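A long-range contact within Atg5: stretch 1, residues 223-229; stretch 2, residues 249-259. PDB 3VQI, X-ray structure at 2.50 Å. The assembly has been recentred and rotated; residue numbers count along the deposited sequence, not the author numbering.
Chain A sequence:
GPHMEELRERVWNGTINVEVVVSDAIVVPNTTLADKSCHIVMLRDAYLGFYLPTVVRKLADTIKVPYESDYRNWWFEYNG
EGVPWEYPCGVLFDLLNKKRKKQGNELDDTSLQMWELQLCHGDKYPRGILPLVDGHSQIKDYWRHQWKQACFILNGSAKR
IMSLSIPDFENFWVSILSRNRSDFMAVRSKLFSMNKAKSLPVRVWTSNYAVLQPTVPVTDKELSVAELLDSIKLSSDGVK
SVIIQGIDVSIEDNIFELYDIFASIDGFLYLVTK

Stretch 1 223-229: LSVAELL
Stretch 2 249-259: VSIEDNIFELY

The two stretches meet where each begins a helix, 225-229 in the first and 255-259 in the second. The helix axes approach no closer than 11.1 Å, their N-to-C directions 105° apart, so the contact is made mainly by the segments around the two N-caps, S224 and N254, which form a single backbone bridge (CA-CA 4.6 Å). I255 N donates to L223 O (3.2 Å) and V225 N to D253 O (3.1 Å). Just beyond, A226 N donates to I251 O in a very short bond of 2.5 Å. As the amides of V225 and A226 lie in the first turn of a helix, they have no acceptor within it, and the second stretch supplies their carbonyls. That stretch leaves its strand at S250 through a type I turn to D253, closed by D253 N to S250 O (3.1 Å); I251 (-64/5) and E252 (-98/-26) occupy its corners.

S224 is extended (-100/166), and its p rotamer brings OG back to accept from E227 N at 3.1 Å, capping the helix. Its small side chain also fits close to the turn, with CB 3.3 Å from E252 O.

V225, buried and pointing toward the second stretch, is the apolar centre. In its t rotamer (171°), CG2 lies 3.3 Å from L258 CD1 and 4.1 Å from I255 CD1, while CG1 is 4.3 Å from I251 CB. I255 also points toward its partner; its chi1 of -146° lies between wells, with chi2 p, and CD1 reaches L228 CD2 (4.2 Å). L228 (t, p) and L258 (m, t) back this cluster from their own helices, L228 through I255 and L258 through CD1 against V225. At the margin, A226 CB rests 4.1 Å from I251 CB, and L223 (m, t) remains exposed. Together the stretches bury 440 Å².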

# COMPACT_ATOMS: atom_id res chain seq x y z
N LEU A 223 17.77 -9.61 -14.84
CA LEU A 223 17.70 -10.09 -13.46
C LEU A 223 16.37 -10.78 -13.16
O LEU A 223 15.30 -10.25 -13.45
CB LEU A 223 17.88 -8.93 -12.47
CG LEU A 223 19.21 -8.18 -12.46
CD1 LEU A 223 19.16 -7.07 -11.43
CD2 LEU A 223 20.36 -9.15 -12.15
N SER A 224 16.45 -11.98 -12.58
CA SER A 224 15.26 -12.73 -12.23
C SER A 224 15.00 -12.55 -10.73
O SER A 224 15.87 -12.06 -10.01
CB SER A 224 15.46 -14.22 -12.53
OG SER A 224 16.52 -14.76 -11.76
N VAL A 225 13.81 -12.93 -10.27
CA VAL A 225 13.47 -12.80 -8.86
C VAL A 225 14.50 -13.56 -8.03
O VAL A 225 15.08 -13.01 -7.09
CB VAL A 225 12.06 -13.37 -8.57
CG1 VAL A 225 11.80 -13.42 -7.08
CG2 VAL A 225 11.01 -12.51 -9.24
N ALA A 226 14.73 -14.81 -8.39
CA ALA A 226 15.70 -15.63 -7.69
C ALA A 226 17.06 -14.92 -7.66
O ALA A 226 17.74 -14.93 -6.64
CB ALA A 226 15.83 -16.99 -8.38
N GLU A 227 17.43 -14.31 -8.78
CA GLU A 227 18.70 -13.60 -8.88
C GLU A 227 18.71 -12.36 -7.98
O GLU A 227 19.76 -11.97 -7.45
CB GLU A 227 18.97 -13.19 -10.32
N LEU A 228 17.55 -11.74 -7.80
CA LEU A 228 17.45 -10.57 -6.95
C LEU A 228 17.60 -10.97 -5.49
O LEU A 228 18.38 -10.37 -4.75
CB LEU A 228 16.11 -9.86 -7.16
CG LEU A 228 15.85 -8.66 -6.23
CD1 LEU A 228 16.89 -7.57 -6.46
CD2 LEU A 228 14.45 -8.12 -6.47
N LEU A 229 16.84 -11.98 -5.08
CA LEU A 229 16.88 -12.45 -3.70
C LEU A 229 18.28 -12.85 -3.25
O LEU A 229 18.74 -12.43 -2.18
CB LEU A 229 15.91 -13.63 -3.51
CG LEU A 229 14.44 -13.26 -3.32
CD1 LEU A 229 13.96 -12.45 -4.49
CD2 LEU A 229 13.60 -14.51 -3.17
N VAL A 249 4.31 -15.54 -7.54
CA VAL A 249 5.12 -15.43 -8.75
C VAL A 249 6.33 -16.34 -8.64
O VAL A 249 6.96 -16.42 -7.58
CB VAL A 249 5.59 -13.96 -8.95
CG1 VAL A 249 6.23 -13.45 -7.68
CG2 VAL A 249 6.59 -13.87 -10.09
N SER A 250 6.67 -17.05 -9.71
CA SER A 250 7.82 -17.95 -9.71
C SER A 250 9.10 -17.16 -9.47
O SER A 250 9.28 -16.08 -10.05
CB SER A 250 7.90 -18.71 -11.04
N ILE A 251 9.98 -17.67 -8.63
CA ILE A 251 11.23 -16.99 -8.33
C ILE A 251 12.10 -16.88 -9.59
O ILE A 251 13.22 -16.40 -9.51
CB ILE A 251 11.98 -17.71 -7.23
N GLU A 252 11.56 -17.31 -10.73
CA GLU A 252 12.30 -17.28 -11.99
C GLU A 252 11.94 -16.07 -12.87
O GLU A 252 12.76 -15.63 -13.69
CB GLU A 252 12.06 -18.57 -12.77
N ASP A 253 10.73 -15.55 -12.70
CA ASP A 253 10.24 -14.41 -13.48
C ASP A 253 11.21 -13.23 -13.61
O ASP A 253 12.14 -13.08 -12.82
CB ASP A 253 8.92 -13.91 -12.88
CG ASP A 253 7.76 -14.86 -13.15
OD1 ASP A 253 7.94 -16.08 -12.97
OD2 ASP A 253 6.68 -14.38 -13.54
N ASN A 254 10.97 -12.40 -14.62
CA ASN A 254 11.81 -11.24 -14.89
C ASN A 254 11.32 -9.99 -14.14
O ASN A 254 10.21 -9.51 -14.37
CB ASN A 254 11.84 -11.00 -16.41
CG ASN A 254 12.65 -9.78 -16.79
OD1 ASN A 254 13.69 -9.50 -16.18
ND2 ASN A 254 12.20 -9.06 -17.81
N ILE A 255 12.17 -9.48 -13.26
CA ILE A 255 11.82 -8.31 -12.45
C ILE A 255 11.46 -7.07 -13.27
O ILE A 255 10.54 -6.33 -12.92
CB ILE A 255 12.95 -7.97 -11.45
CG1 ILE A 255 12.35 -7.41 -10.16
CG2 ILE A 255 13.92 -6.97 -12.06
CD1 ILE A 255 11.51 -8.42 -9.39
N PHE A 256 12.19 -6.84 -14.36
CA PHE A 256 11.92 -5.69 -15.23
C PHE A 256 10.47 -5.77 -15.71
O PHE A 256 9.78 -4.75 -15.81
CB PHE A 256 12.88 -5.70 -16.43
CG PHE A 256 12.34 -5.02 -17.67
CD1 PHE A 256 12.09 -3.65 -17.68
CD2 PHE A 256 12.06 -5.76 -18.82
CE1 PHE A 256 11.57 -3.02 -18.83
CE2 PHE A 256 11.55 -5.15 -19.96
CZ PHE A 256 11.30 -3.78 -19.97
N GLU A 257 10.01 -6.99 -15.99
CA GLU A 257 8.66 -7.21 -16.47
C GLU A 257 7.66 -7.17 -15.32
O GLU A 257 6.56 -6.61 -15.45
CB GLU A 257 8.57 -8.57 -17.20
N LEU A 258 8.03 -7.77 -14.19
CA LEU A 258 7.16 -7.79 -13.02
C LEU A 258 6.85 -6.37 -12.59
O LEU A 258 5.79 -6.10 -12.03
CB LEU A 258 7.84 -8.55 -11.88
CG LEU A 258 7.99 -10.06 -12.11
CD1 LEU A 258 8.91 -10.66 -11.06
CD2 LEU A 258 6.62 -10.71 -12.07
N TYR A 259 7.77 -5.45 -12.86
CA TYR A 259 7.58 -4.05 -12.50
C TYR A 259 6.60 -3.37 -13.43
O TYR A 259 5.67 -2.68 -12.99
CB TYR A 259 8.90 -3.28 -12.55
CG TYR A 259 8.72 -1.83 -12.18
CD1 TYR A 259 8.87 -1.40 -10.86
CD2 TYR A 259 8.30 -0.90 -13.12
CE1 TYR A 259 8.59 -0.09 -10.48
CE2 TYR A 259 8.02 0.42 -12.76
CZ TYR A 259 8.17 0.82 -11.44
OH TYR A 259 7.87 2.11 -11.08